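Long-range contacts in intramolecular trans-sialidase (Macrobdella decora, PDB 3SLI), which cleaves sialic acid residues from sialoglycoconjugates by intramolecular trans-sialidation, giving 2,7-anhydro-Neu5Ac: residues I40-S45 against R108-V113; V12-G17 against G170-I175; G77-E82 against P97-A102. All coordinates share one frame; numbering follows the deposited sequence.

Contact 1: residues I40-S45 against R108-V113; sequences ILSYKS and RVFNTV
Lys44 crosses Phe110 and Arg108 at a slant, just beyond Tyr43-Asn111, the last bridge between antiparallel strands 37-45 and 107-118. Its CB sits almost over the middle of the Phe110 ring, 3.7 Å from the centroid and 5° off the ring normal, a CH-pi contact. CG leans on Arg108 CB (3.8 Å), and CD passes within 3.6 Å of Arg108 O. A bend at chi3 (69°) then turns the chain back, bringing CE and NZ alongside Phe110 CE1, each at 4.0 Å. The aliphatic part of the lysine thus touches both the ring face and the Arg108 backbone. On the same face, Ser42 OG lies 3.4 Å from Phe110 CD2 and shares a water with Thr112 OG1, which also bonds Thr194.

The opposite face is mainly carbon packing. Tyr43 presents CE1, at the rim of its ring, to Val113 CG1 and rests on Asn111 CB, while Leu41 CD2 meets Val113 CG2; Leu54 packs on Leu41, Tyr43 and Val113. Leu41 with Val113 and Tyr43 with Asn111 each make two backbone hydrogen bonds. Beyond them a water joins Ser45 N to Val109 O, and Arg108 NH1 reaches Ser45 O only weakly (2.9 Å, 121° at the hydrogen). Carbon contacts thus predominate on the Tyr43 face, the lysine and a hydroxyl-held water finish the Phe110 face, and a second water and the weak Arg108 bond close the end toward Tyr43.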
ATOM      1  N   ILE A  40     -17.640 -24.558   3.672  1.00 14.88           N
ATOM      2  CA  ILE A  40     -17.910 -23.157   3.434  1.00 17.91           C
ATOM      3  C   ILE A  40     -18.777 -22.647   4.562  1.00 16.74           C
ATOM      4  O   ILE A  40     -19.757 -23.291   4.955  1.00 15.17           O
ATOM      5  CB  ILE A  40     -18.548 -22.899   2.033  1.00 20.83           C
ATOM      6  CG1 ILE A  40     -19.123 -21.485   1.968  1.00 18.05           C
ATOM      7  CG2 ILE A  40     -19.593 -23.934   1.705  1.00 23.30           C
ATOM      8  CD1 ILE A  40     -19.081 -20.910   0.598  1.00 25.03           C
ATOM      9  N   LEU A  41     -18.375 -21.525   5.145  1.00 16.31           N
ATOM     10  CA  LEU A  41     -19.148 -20.965   6.231  1.00 17.94           C
ATOM     11  C   LEU A  41     -19.142 -19.453   6.305  1.00 18.36           C
ATOM     12  O   LEU A  41     -18.203 -18.787   5.861  1.00 16.01           O
ATOM     13  CB  LEU A  41     -18.753 -21.578   7.581  1.00 24.20           C
ATOM     14  CG  LEU A  41     -17.396 -21.426   8.264  1.00 24.30           C
ATOM     15  CD1 LEU A  41     -17.589 -21.810   9.721  1.00 27.65           C
ATOM     16  CD2 LEU A  41     -16.338 -22.316   7.628  1.00 27.02           C
ATOM     17  N   SER A  42     -20.252 -18.938   6.815  1.00 17.48           N
ATOM     18  CA  SER A  42     -20.492 -17.518   7.000  1.00 18.16           C
ATOM     19  C   SER A  42     -20.428 -17.311   8.514  1.00 15.73           C
ATOM     20  O   SER A  42     -21.064 -18.050   9.260  1.00 15.66           O
ATOM     21  CB  SER A  42     -21.901 -17.196   6.482  1.00 18.12           C
ATOM     22  OG  SER A  42     -22.225 -15.826   6.623  1.00 28.12           O
ATOM     23  N   TYR A  43     -19.672 -16.320   8.976  1.00 15.17           N
ATOM     24  CA  TYR A  43     -19.566 -16.082  10.419  1.00 14.87           C
ATOM     25  C   TYR A  43     -19.426 -14.602  10.735  1.00 13.87           C
ATOM     26  O   TYR A  43     -19.038 -13.811   9.872  1.00 13.20           O
ATOM     27  CB  TYR A  43     -18.335 -16.804  10.999  1.00 13.87           C
ATOM     28  CG  TYR A  43     -17.034 -16.087  10.681  1.00 13.36           C
ATOM     29  CD1 TYR A  43     -16.361 -16.337   9.491  1.00 13.22           C
ATOM     30  CD2 TYR A  43     -16.529 -15.084  11.529  1.00 12.70           C
ATOM     31  CE1 TYR A  43     -15.229 -15.604   9.135  1.00 14.78           C
ATOM     32  CE2 TYR A  43     -15.396 -14.342  11.179  1.00 10.41           C
ATOM     33  CZ  TYR A  43     -14.756 -14.609   9.981  1.00 12.67           C
ATOM     34  OH  TYR A  43     -13.666 -13.871   9.589  1.00 12.17           O
ATOM     35  N   LYS A  44     -19.672 -14.264  11.996  1.00 12.97           N
ATOM     36  CA  LYS A  44     -19.538 -12.905  12.513  1.00 16.00           C
ATOM     37  C   LYS A  44     -18.853 -13.060  13.871  1.00 14.91           C
ATOM     38  O   LYS A  44     -19.420 -13.667  14.779  1.00 17.89           O
ATOM     39  CB  LYS A  44     -20.911 -12.247  12.696  1.00 16.07           C
ATOM     40  CG  LYS A  44     -20.850 -10.903  13.389  1.00 23.42           C
ATOM     41  CD  LYS A  44     -22.182 -10.174  13.350  1.00 25.38           C
ATOM     42  CE  LYS A  44     -23.230 -10.851  14.204  1.00 31.91           C
ATOM     43  NZ  LYS A  44     -24.532 -10.116  14.118  1.00 34.89           N
ATOM     44  N   SER A  45     -17.617 -12.579  13.993  1.00 15.18           N
ATOM     45  CA  SER A  45     -16.888 -12.679  15.258  1.00 14.70           C
ATOM     46  C   SER A  45     -17.132 -11.473  16.164  1.00 15.07           C
ATOM     47  O   SER A  45     -17.000 -10.327  15.733  1.00 16.05           O
ATOM     48  CB  SER A  45     -15.385 -12.817  15.010  1.00 15.87           C
ATOM     49  OG  SER A  45     -14.675 -12.896  16.241  1.00 18.11           O
ATOM     50  N   ARG A 108     -20.365  -5.069  13.594  1.00 24.55           N
ATOM     51  CA  ARG A 108     -19.740  -6.358  13.307  1.00 24.18           C
ATOM     52  C   ARG A 108     -20.398  -6.915  12.048  1.00 22.56           C
ATOM     53  O   ARG A 108     -21.627  -6.944  11.944  1.00 21.22           O
ATOM     54  CB  ARG A 108     -19.934  -7.326  14.477  1.00 26.80           C
ATOM     55  CG  ARG A 108     -19.220  -6.924  15.767  1.00 27.58           C
ATOM     56  CD  ARG A 108     -17.718  -7.120  15.671  1.00 26.55           C
ATOM     57  NE  ARG A 108     -17.041  -6.719  16.904  1.00 26.83           N
ATOM     58  CZ  ARG A 108     -15.882  -7.218  17.324  1.00 25.86           C
ATOM     59  NH1 ARG A 108     -15.252  -8.147  16.621  1.00 24.10           N
ATOM     60  NH2 ARG A 108     -15.342  -6.779  18.452  1.00 30.05           N
ATOM     61  N   VAL A 109     -19.583  -7.339  11.091  1.00 21.22           N
ATOM     62  CA  VAL A 109     -20.101  -7.853   9.829  1.00 19.22           C
ATOM     63  C   VAL A 109     -19.726  -9.311   9.558  1.00 18.12           C
ATOM     64  O   VAL A 109     -18.784  -9.844  10.144  1.00 17.22           O
ATOM     65  CB  VAL A 109     -19.637  -6.968   8.636  1.00 20.31           C
ATOM     66  CG1 VAL A 109     -20.253  -5.570   8.739  1.00 13.87           C
ATOM     67  CG2 VAL A 109     -18.100  -6.888   8.582  1.00 20.02           C
ATOM     68  N   PHE A 110     -20.496  -9.958   8.689  1.00 17.16           N
ATOM     69  CA  PHE A 110     -20.249 -11.347   8.324  1.00 14.60           C
ATOM     70  C   PHE A 110     -19.196 -11.481   7.236  1.00 13.19           C
ATOM     71  O   PHE A 110     -19.110 -10.653   6.327  1.00 14.95           O
ATOM     72  CB  PHE A 110     -21.538 -12.016   7.825  1.00 15.71           C
ATOM     73  CG  PHE A 110     -22.462 -12.459   8.920  1.00 16.55           C
ATOM     74  CD1 PHE A 110     -23.339 -11.560   9.521  1.00 16.09           C
ATOM     75  CD2 PHE A 110     -22.459 -13.783   9.350  1.00 15.26           C
ATOM     76  CE1 PHE A 110     -24.203 -11.976  10.542  1.00 19.69           C
ATOM     77  CE2 PHE A 110     -23.312 -14.211  10.366  1.00 16.17           C
ATOM     78  CZ  PHE A 110     -24.188 -13.306  10.965  1.00 17.12           C
ATOM     79  N   ASN A 111     -18.383 -12.521   7.342  1.00 11.52           N
ATOM     80  CA  ASN A 111     -17.375 -12.809   6.338  1.00 11.67           C
ATOM     81  C   ASN A 111     -17.749 -14.211   5.871  1.00 13.77           C
ATOM     82  O   ASN A 111     -18.349 -14.980   6.632  1.00 14.12           O
ATOM     83  CB  ASN A 111     -15.958 -12.813   6.932  1.00 11.83           C
ATOM     84  CG  ASN A 111     -15.507 -11.426   7.393  1.00 12.79           C
ATOM     85  OD1 ASN A 111     -15.874 -10.970   8.476  1.00 14.93           O
ATOM     86  ND2 ASN A 111     -14.690 -10.770   6.584  1.00  8.70           N
ATOM     87  N   THR A 112     -17.448 -14.526   4.621  1.00 13.02           N
ATOM     88  CA  THR A 112     -17.758 -15.840   4.081  1.00 13.59           C
ATOM     89  C   THR A 112     -16.446 -16.458   3.629  1.00 13.30           C
ATOM     90  O   THR A 112     -15.723 -15.886   2.805  1.00 14.50           O
ATOM     91  CB  THR A 112     -18.763 -15.741   2.913  1.00 13.39           C
ATOM     92  OG1 THR A 112     -19.834 -14.858   3.281  1.00 13.10           O
ATOM     93  CG2 THR A 112     -19.346 -17.125   2.591  1.00 15.90           C
ATOM     94  N   VAL A 113     -16.133 -17.626   4.183  1.00 12.54           N
ATOM     95  CA  VAL A 113     -14.884 -18.314   3.874  1.00 12.80           C
ATOM     96  C   VAL A 113     -15.103 -19.754   3.396  1.00 11.94           C
ATOM     97  O   VAL A 113     -16.188 -20.319   3.578  1.00 11.67           O
ATOM     98  CB  VAL A 113     -13.947 -18.307   5.121  1.00 11.90           C
ATOM     99  CG1 VAL A 113     -13.831 -16.896   5.659  1.00 13.51           C
ATOM    100  CG2 VAL A 113     -14.478 -19.240   6.214  1.00 13.54           C
TER
HETATM  101  O   HOH W   1     -22.523 -15.089   3.777  1.00 20.49           O
HETATM  102  O   HOH W   2     -16.752 -10.712  12.035  1.00 26.53           O

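Contact 2: residues V12-G17 against G170-I175; sequences VDIAEG and GTIGDI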
ATOM      1  N   VAL A  12     -26.152 -20.237  14.111  1.00 14.68           N
ATOM      2  CA  VAL A  12     -25.695 -20.790  15.378  1.00 16.17           C
ATOM      3  C   VAL A  12     -24.913 -19.761  16.202  1.00 18.12           C
ATOM      4  O   VAL A  12     -23.844 -19.300  15.788  1.00 16.86           O
ATOM      5  CB  VAL A  12     -24.792 -22.031  15.142  1.00 18.58           C
ATOM      6  CG1 VAL A  12     -24.373 -22.629  16.470  1.00 18.00           C
ATOM      7  CG2 VAL A  12     -25.516 -23.070  14.277  1.00 17.22           C
ATOM      8  N   ASP A  13     -25.453 -19.389  17.359  1.00 19.97           N
ATOM      9  CA  ASP A  13     -24.782 -18.437  18.245  1.00 21.41           C
ATOM     10  C   ASP A  13     -23.840 -19.186  19.177  1.00 21.00           C
ATOM     11  O   ASP A  13     -24.236 -20.158  19.822  1.00 22.18           O
ATOM     12  CB  ASP A  13     -25.798 -17.641  19.069  1.00 21.88           C
ATOM     13  CG  ASP A  13     -26.569 -16.633  18.236  1.00 24.26           C
ATOM     14  OD1 ASP A  13     -26.026 -16.144  17.224  1.00 23.63           O
ATOM     15  OD2 ASP A  13     -27.720 -16.321  18.604  1.00 28.11           O
ATOM     16  N   ILE A  14     -22.596 -18.730  19.251  1.00 19.42           N
ATOM     17  CA  ILE A  14     -21.599 -19.374  20.095  1.00 16.46           C
ATOM     18  C   ILE A  14     -21.044 -18.441  21.166  1.00 18.43           C
ATOM     19  O   ILE A  14     -20.506 -17.369  20.863  1.00 16.37           O
ATOM     20  CB  ILE A  14     -20.454 -19.943  19.232  1.00 16.37           C
ATOM     21  CG1 ILE A  14     -21.023 -21.008  18.286  1.00 15.82           C
ATOM     22  CG2 ILE A  14     -19.339 -20.519  20.111  1.00 13.19           C
ATOM     23  CD1 ILE A  14     -20.033 -21.560  17.297  1.00 18.10           C
ATOM     24  N   ALA A  15     -21.244 -18.821  22.423  1.00 18.42           N
ATOM     25  CA  ALA A  15     -20.743 -18.045  23.546  1.00 20.42           C
ATOM     26  C   ALA A  15     -19.243 -18.277  23.599  1.00 21.17           C
ATOM     27  O   ALA A  15     -18.774 -19.408  23.465  1.00 20.79           O
ATOM     28  CB  ALA A  15     -21.396 -18.490  24.848  1.00 22.13           C
ATOM     29  N   GLU A  16     -18.501 -17.187  23.759  1.00 22.23           N
ATOM     30  CA  GLU A  16     -17.048 -17.205  23.816  1.00 19.30           C
ATOM     31  C   GLU A  16     -16.515 -18.264  24.774  1.00 17.68           C
ATOM     32  O   GLU A  16     -16.882 -18.284  25.952  1.00 15.61           O
ATOM     33  CB  GLU A  16     -16.571 -15.817  24.236  1.00 20.79           C
ATOM     34  CG  GLU A  16     -15.095 -15.547  24.062  1.00 20.66           C
ATOM     35  CD  GLU A  16     -14.761 -14.108  24.398  1.00 21.89           C
ATOM     36  OE1 GLU A  16     -15.266 -13.606  25.425  1.00 24.28           O
ATOM     37  OE2 GLU A  16     -14.026 -13.463  23.627  1.00 19.75           O
ATOM     38  N   GLY A  17     -15.684 -19.163  24.245  1.00 19.31           N
ATOM     39  CA  GLY A  17     -15.091 -20.224  25.045  1.00 19.12           C
ATOM     40  C   GLY A  17     -15.950 -21.466  25.229  1.00 19.92           C
ATOM     41  O   GLY A  17     -15.506 -22.455  25.812  1.00 20.04           O
ATOM     42  N   GLY A 170     -19.266 -15.389  18.839  1.00 15.44           N
ATOM     43  CA  GLY A 170     -20.026 -14.727  17.791  1.00 16.62           C
ATOM     44  C   GLY A 170     -21.126 -15.597  17.208  1.00 15.89           C
ATOM     45  O   GLY A 170     -21.764 -16.364  17.936  1.00 15.13           O
ATOM     46  N   THR A 171     -21.323 -15.501  15.895  1.00 14.87           N
ATOM     47  CA  THR A 171     -22.357 -16.263  15.198  1.00 14.66           C
ATOM     48  C   THR A 171     -21.874 -16.965  13.927  1.00 14.20           C
ATOM     49  O   THR A 171     -21.156 -16.380  13.111  1.00 13.37           O
ATOM     50  CB  THR A 171     -23.542 -15.342  14.784  1.00 15.46           C
ATOM     51  OG1 THR A 171     -24.129 -14.749  15.949  1.00 16.26           O
ATOM     52  CG2 THR A 171     -24.618 -16.134  14.019  1.00 13.82           C
ATOM     53  N   ILE A 172     -22.235 -18.237  13.783  1.00 13.79           N
ATOM     54  CA  ILE A 172     -21.914 -18.974  12.568  1.00 13.51           C
ATOM     55  C   ILE A 172     -23.228 -18.827  11.784  1.00 14.93           C
ATOM     56  O   ILE A 172     -24.243 -19.439  12.132  1.00 13.52           O
ATOM     57  CB  ILE A 172     -21.618 -20.475  12.824  1.00 12.04           C
ATOM     58  CG1 ILE A 172     -20.384 -20.645  13.721  1.00 12.37           C
ATOM     59  CG2 ILE A 172     -21.391 -21.197  11.493  1.00 11.67           C
ATOM     60  CD1 ILE A 172     -19.102 -20.102  13.128  1.00 13.43           C
ATOM     61  N   GLY A 173     -23.227 -17.934  10.799  1.00 13.65           N
ATOM     62  CA  GLY A 173     -24.419 -17.701  10.003  1.00 14.13           C
ATOM     63  C   GLY A 173     -24.866 -18.935   9.247  1.00 15.84           C
ATOM     64  O   GLY A 173     -26.058 -19.256   9.206  1.00 16.14           O
ATOM     65  N   ASP A 174     -23.906 -19.656   8.681  1.00 15.80           N
ATOM     66  CA  ASP A 174     -24.214 -20.848   7.920  1.00 17.10           C
ATOM     67  C   ASP A 174     -22.954 -21.668   7.714  1.00 16.43           C
ATOM     68  O   ASP A 174     -21.850 -21.124   7.683  1.00 16.61           O
ATOM     69  CB  ASP A 174     -24.785 -20.443   6.550  1.00 22.23           C
ATOM     70  CG  ASP A 174     -25.520 -21.577   5.855  1.00 29.85           C
ATOM     71  OD1 ASP A 174     -26.724 -21.777   6.149  1.00 33.16           O
ATOM     72  OD2 ASP A 174     -24.898 -22.266   5.017  1.00 31.96           O
ATOM     73  N   ILE A 175     -23.120 -22.984   7.643  1.00 15.31           N
ATOM     74  CA  ILE A 175     -22.017 -23.887   7.372  1.00 14.39           C
ATOM     75  C   ILE A 175     -22.536 -25.055   6.540  1.00 13.93           C
ATOM     76  O   ILE A 175     -23.623 -25.572   6.794  1.00 13.75           O
ATOM     77  CB  ILE A 175     -21.312 -24.434   8.649  1.00 14.49           C
ATOM     78  CG1 ILE A 175     -20.137 -25.324   8.225  1.00 13.19           C
ATOM     79  CG2 ILE A 175     -22.288 -25.205   9.543  1.00 14.78           C
ATOM     80  CD1 ILE A 175     -19.354 -25.916   9.365  1.00 15.70           C
TER
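Ile14 and Ile172 form the tight part of this contact, on the inner face of the antiparallel pair made by strands 5-14 and 170-178. Ile14 CD1 comes within 3.7 Å of Ile172 CG1, the two side chains crossing at a slant. Both carry CG1 beside the backbone N, but Ile172 folds its CD1 back (chi2 -62°) while Ile14 stays extended (chi2 175°), which carries its CD1 across to its neighbour. Val12 adds its CB, 4.2 Å from Ile172 CB. Leu155 of strand 152-155 lies against both isoleucines, Tyr20 against Val12 and Ile14, so this face is buried between the two sheets of the concanavalin-like domain.

On the outer face the contact is sparse and polar. Asp13 and Thr171, a non-hydrogen-bonded pair, stand side by side pointing the same way, and Thr171 OG1 gives its proton to Asp13 OD1 at 2.7 Å, meeting the oxygen nearly along its C-O axis. Thr171 CG2 also touches that oxygen, at 3.5 Å.

Between the faces runs the backbone ladder. Val12 and Ile172 exchange two hydrogen bonds, and so do Ile14 and Gly170, where the Gly170 N to Ile14 O bond is the longer at 3.1 Å. Past Ile14 the first chain leaves the pairing. At the other end Gly173 and Asp174 both face Ser42 of the neighbouring strand 37-45 in a classic beta bulge.

Four nearly straight backbone bonds and buried branched carbons thus supply the cohesion, while on the exposed side one charged-to-neutral hydrogen bond ties the strands together and leaves the carboxylate close to solvent.

Contact 3: residues G77-E82 against P97-A102; sequences GGIGIE and PASVRA
Gly77 meets Ser99 and Val100 through its carbonyl, which reaches into the loop that follows strand 91-96. Gly77 O accepts two backbone bonds: Val100 N at 3.0 Å, straight (164° at the hydrogen), in the carbonyl plane and on a lone pair, and Ser99 N at 2.7 Å, more bent and tilted 34° from that plane. Two donors from successive residues hold this buried oxygen. Val100 CG2 packs against it as well, 3.4 Å away. The backbone of Gly77 has a positive phi, and with no side chain it can lie close against the loop.

Gly78 comes next and touches backbone to backbone, its CA 4.0 Å from Pro97 CA. Its own N bonds Thr74 OG1, which fastens the bend leading into strand 79-85.

Ile79 opens that strand and makes the side-chain contact. Its CG1 branch runs anti to the backbone N (chi1 -171°), toward Val113, leaving CG2 to press on Ser99 CB at 3.5 Å, closer than usual for two carbons; Leu133 also touches the Ile79 side chain. Ser99 OG is near that methyl too, at 3.6 Å, but its hydrogen bond goes to Arg96 O. From Gly80 onward the strand has left 97-102 and runs between strands 91-96 and 67-74.

Farther along the loop Arg101 forms a salt bridge with Glu668, so 97-102 also faces the part of the chain probably belonging to the catalytic propeller. Between the two segments themselves, cohesion rests on one carbonyl with two amide donors and a single tight methyl contact, while the polar side chains of the loop are engaged elsewhere.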
ATOM      1  N   GLY A  77      -7.395 -10.285  11.588  1.00 13.50           N
ATOM      2  CA  GLY A  77      -7.877 -10.565  10.245  1.00 10.91           C
ATOM      3  C   GLY A  77      -7.237 -11.693   9.456  1.00 12.97           C
ATOM      4  O   GLY A  77      -7.524 -11.848   8.265  1.00 11.68           O
ATOM      5  N   GLY A  78      -6.363 -12.470  10.085  1.00 11.35           N
ATOM      6  CA  GLY A  78      -5.746 -13.577   9.376  1.00 10.56           C
ATOM      7  C   GLY A  78      -6.707 -14.760   9.301  1.00  9.08           C
ATOM      8  O   GLY A  78      -7.681 -14.826  10.055  1.00  7.76           O
ATOM      9  N   ILE A  79      -6.474 -15.657   8.351  1.00 12.68           N
ATOM     10  CA  ILE A  79      -7.307 -16.848   8.203  1.00 12.44           C
ATOM     11  C   ILE A  79      -6.396 -18.001   7.810  1.00 11.05           C
ATOM     12  O   ILE A  79      -5.404 -17.801   7.104  1.00  9.68           O
ATOM     13  CB  ILE A  79      -8.419 -16.673   7.118  1.00 14.40           C
ATOM     14  CG1 ILE A  79      -9.382 -17.867   7.162  1.00 15.32           C
ATOM     15  CG2 ILE A  79      -7.805 -16.566   5.716  1.00 12.66           C
ATOM     16  CD1 ILE A  79     -10.551 -17.727   6.220  1.00 15.30           C
ATOM     17  N   GLY A  80      -6.695 -19.195   8.304  1.00 11.68           N
ATOM     18  CA  GLY A  80      -5.879 -20.338   7.950  1.00 10.75           C
ATOM     19  C   GLY A  80      -6.436 -21.659   8.436  1.00 10.25           C
ATOM     20  O   GLY A  80      -7.547 -21.737   8.975  1.00  9.58           O
ATOM     21  N   ILE A  81      -5.662 -22.708   8.205  1.00 12.10           N
ATOM     22  CA  ILE A  81      -6.028 -24.049   8.630  1.00 13.39           C
ATOM     23  C   ILE A  81      -4.782 -24.714   9.194  1.00 13.64           C
ATOM     24  O   ILE A  81      -3.649 -24.258   8.965  1.00 10.94           O
ATOM     25  CB  ILE A  81      -6.500 -24.955   7.442  1.00 12.72           C
ATOM     26  CG1 ILE A  81      -5.399 -25.051   6.376  1.00 12.55           C
ATOM     27  CG2 ILE A  81      -7.801 -24.446   6.860  1.00 13.98           C
ATOM     28  CD1 ILE A  81      -5.361 -26.348   5.632  1.00 13.29           C
ATOM     29  N   GLU A  82      -5.014 -25.781   9.948  1.00 12.68           N
ATOM     30  CA  GLU A  82      -3.954 -26.608  10.492  1.00 15.21           C
ATOM     31  C   GLU A  82      -4.558 -28.013  10.425  1.00 12.58           C
ATOM     32  O   GLU A  82      -5.688 -28.220  10.877  1.00 11.26           O
ATOM     33  CB  GLU A  82      -3.600 -26.241  11.936  1.00 14.34           C
ATOM     34  CG  GLU A  82      -2.960 -24.875  12.111  1.00 14.38           C
ATOM     35  CD  GLU A  82      -2.424 -24.665  13.515  1.00 13.16           C
ATOM     36  OE1 GLU A  82      -3.235 -24.520  14.452  1.00 14.57           O
ATOM     37  OE2 GLU A  82      -1.187 -24.643  13.679  1.00 15.38           O
ATOM     38  N   PRO A  97      -2.484 -13.541   6.037  1.00 12.09           N
ATOM     39  CA  PRO A  97      -2.798 -12.421   6.934  1.00 11.23           C
ATOM     40  C   PRO A  97      -3.775 -11.451   6.274  1.00 12.23           C
ATOM     41  O   PRO A  97      -3.983 -11.499   5.053  1.00 11.52           O
ATOM     42  CB  PRO A  97      -1.440 -11.740   7.127  1.00 11.43           C
ATOM     43  CG  PRO A  97      -0.458 -12.841   6.917  1.00 16.62           C
ATOM     44  CD  PRO A  97      -1.043 -13.595   5.744  1.00 10.62           C
ATOM     45  N   ALA A  98      -4.401 -10.611   7.093  1.00 10.35           N
ATOM     46  CA  ALA A  98      -5.316  -9.585   6.610  1.00 13.18           C
ATOM     47  C   ALA A  98      -6.265 -10.045   5.490  1.00 14.96           C
ATOM     48  O   ALA A  98      -6.358  -9.397   4.441  1.00 13.38           O
ATOM     49  CB  ALA A  98      -4.502  -8.381   6.145  1.00 10.45           C
ATOM     50  N   SER A  99      -6.965 -11.156   5.728  1.00 15.13           N
ATOM     51  CA  SER A  99      -7.903 -11.727   4.759  1.00 13.72           C
ATOM     52  C   SER A  99      -9.368 -11.419   5.058  1.00 14.43           C
ATOM     53  O   SER A  99     -10.200 -11.408   4.147  1.00 15.30           O
ATOM     54  CB  SER A  99      -7.726 -13.246   4.693  1.00 11.44           C
ATOM     55  OG  SER A  99      -6.435 -13.598   4.230  1.00 11.11           O
ATOM     56  N   VAL A 100      -9.687 -11.208   6.333  1.00 11.76           N
ATOM     57  CA  VAL A 100     -11.048 -10.924   6.763  1.00 11.61           C
ATOM     58  C   VAL A 100     -11.073  -9.677   7.647  1.00 13.98           C
ATOM     59  O   VAL A 100     -10.016  -9.191   8.059  1.00 15.99           O
ATOM     60  CB  VAL A 100     -11.646 -12.141   7.544  1.00 11.03           C
ATOM     61  CG1 VAL A 100     -11.681 -13.370   6.641  1.00 10.92           C
ATOM     62  CG2 VAL A 100     -10.830 -12.448   8.793  1.00  7.15           C
ATOM     63  N   ARG A 101     -12.260  -9.150   7.931  1.00 10.82           N
ATOM     64  CA  ARG A 101     -12.373  -7.975   8.791  1.00 14.24           C
ATOM     65  C   ARG A 101     -13.375  -8.283   9.899  1.00 14.14           C
ATOM     66  O   ARG A 101     -14.031  -9.317   9.860  1.00 15.47           O
ATOM     67  CB  ARG A 101     -12.768  -6.719   7.994  1.00 16.53           C
ATOM     68  CG  ARG A 101     -14.218  -6.643   7.506  1.00 15.40           C
ATOM     69  CD  ARG A 101     -14.440  -5.349   6.723  1.00 17.44           C
ATOM     70  NE  ARG A 101     -14.178  -4.153   7.534  1.00 18.38           N
ATOM     71  CZ  ARG A 101     -13.763  -2.980   7.052  1.00 17.04           C
ATOM     72  NH1 ARG A 101     -13.547  -2.821   5.755  1.00 17.16           N
ATOM     73  NH2 ARG A 101     -13.600  -1.945   7.869  1.00 18.86           N
ATOM     74  N   ALA A 102     -13.490  -7.408  10.893  1.00 15.04           N
ATOM     75  CA  ALA A 102     -14.408  -7.661  11.997  1.00 12.15           C
ATOM     76  C   ALA A 102     -15.508  -6.634  12.102  1.00 17.00           C
ATOM     77  O   ALA A 102     -16.672  -6.973  12.333  1.00 17.27           O
ATOM     78  CB  ALA A 102     -13.643  -7.734  13.310  1.00 13.38           C
TER

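How the contacts relate
Contacts 1 and 2 belong to one sheet of the lectin-like domain: strands 37-45 and 170-178 are neighbours in it, joined by Lys44 N to Thr171 O (2.8 Å), a probable hydrogen bond. Contact 3 starts in the facing sheet and crosses by a loop to the first, where Ala102 O probably bonds Val109 N and Ile79 CD1 packs on Val113 CG1. Contacts 2 and 3, their centres about 17 Å apart, do not touch. All three are partly buried, but only contact 2 has an exposed touching residue, and it lies farthest from the centre of the chain. Regular strand ladders dominate the first two, whereas a bifurcated carbonyl acceptor replaces them in contact 3, nested inside both.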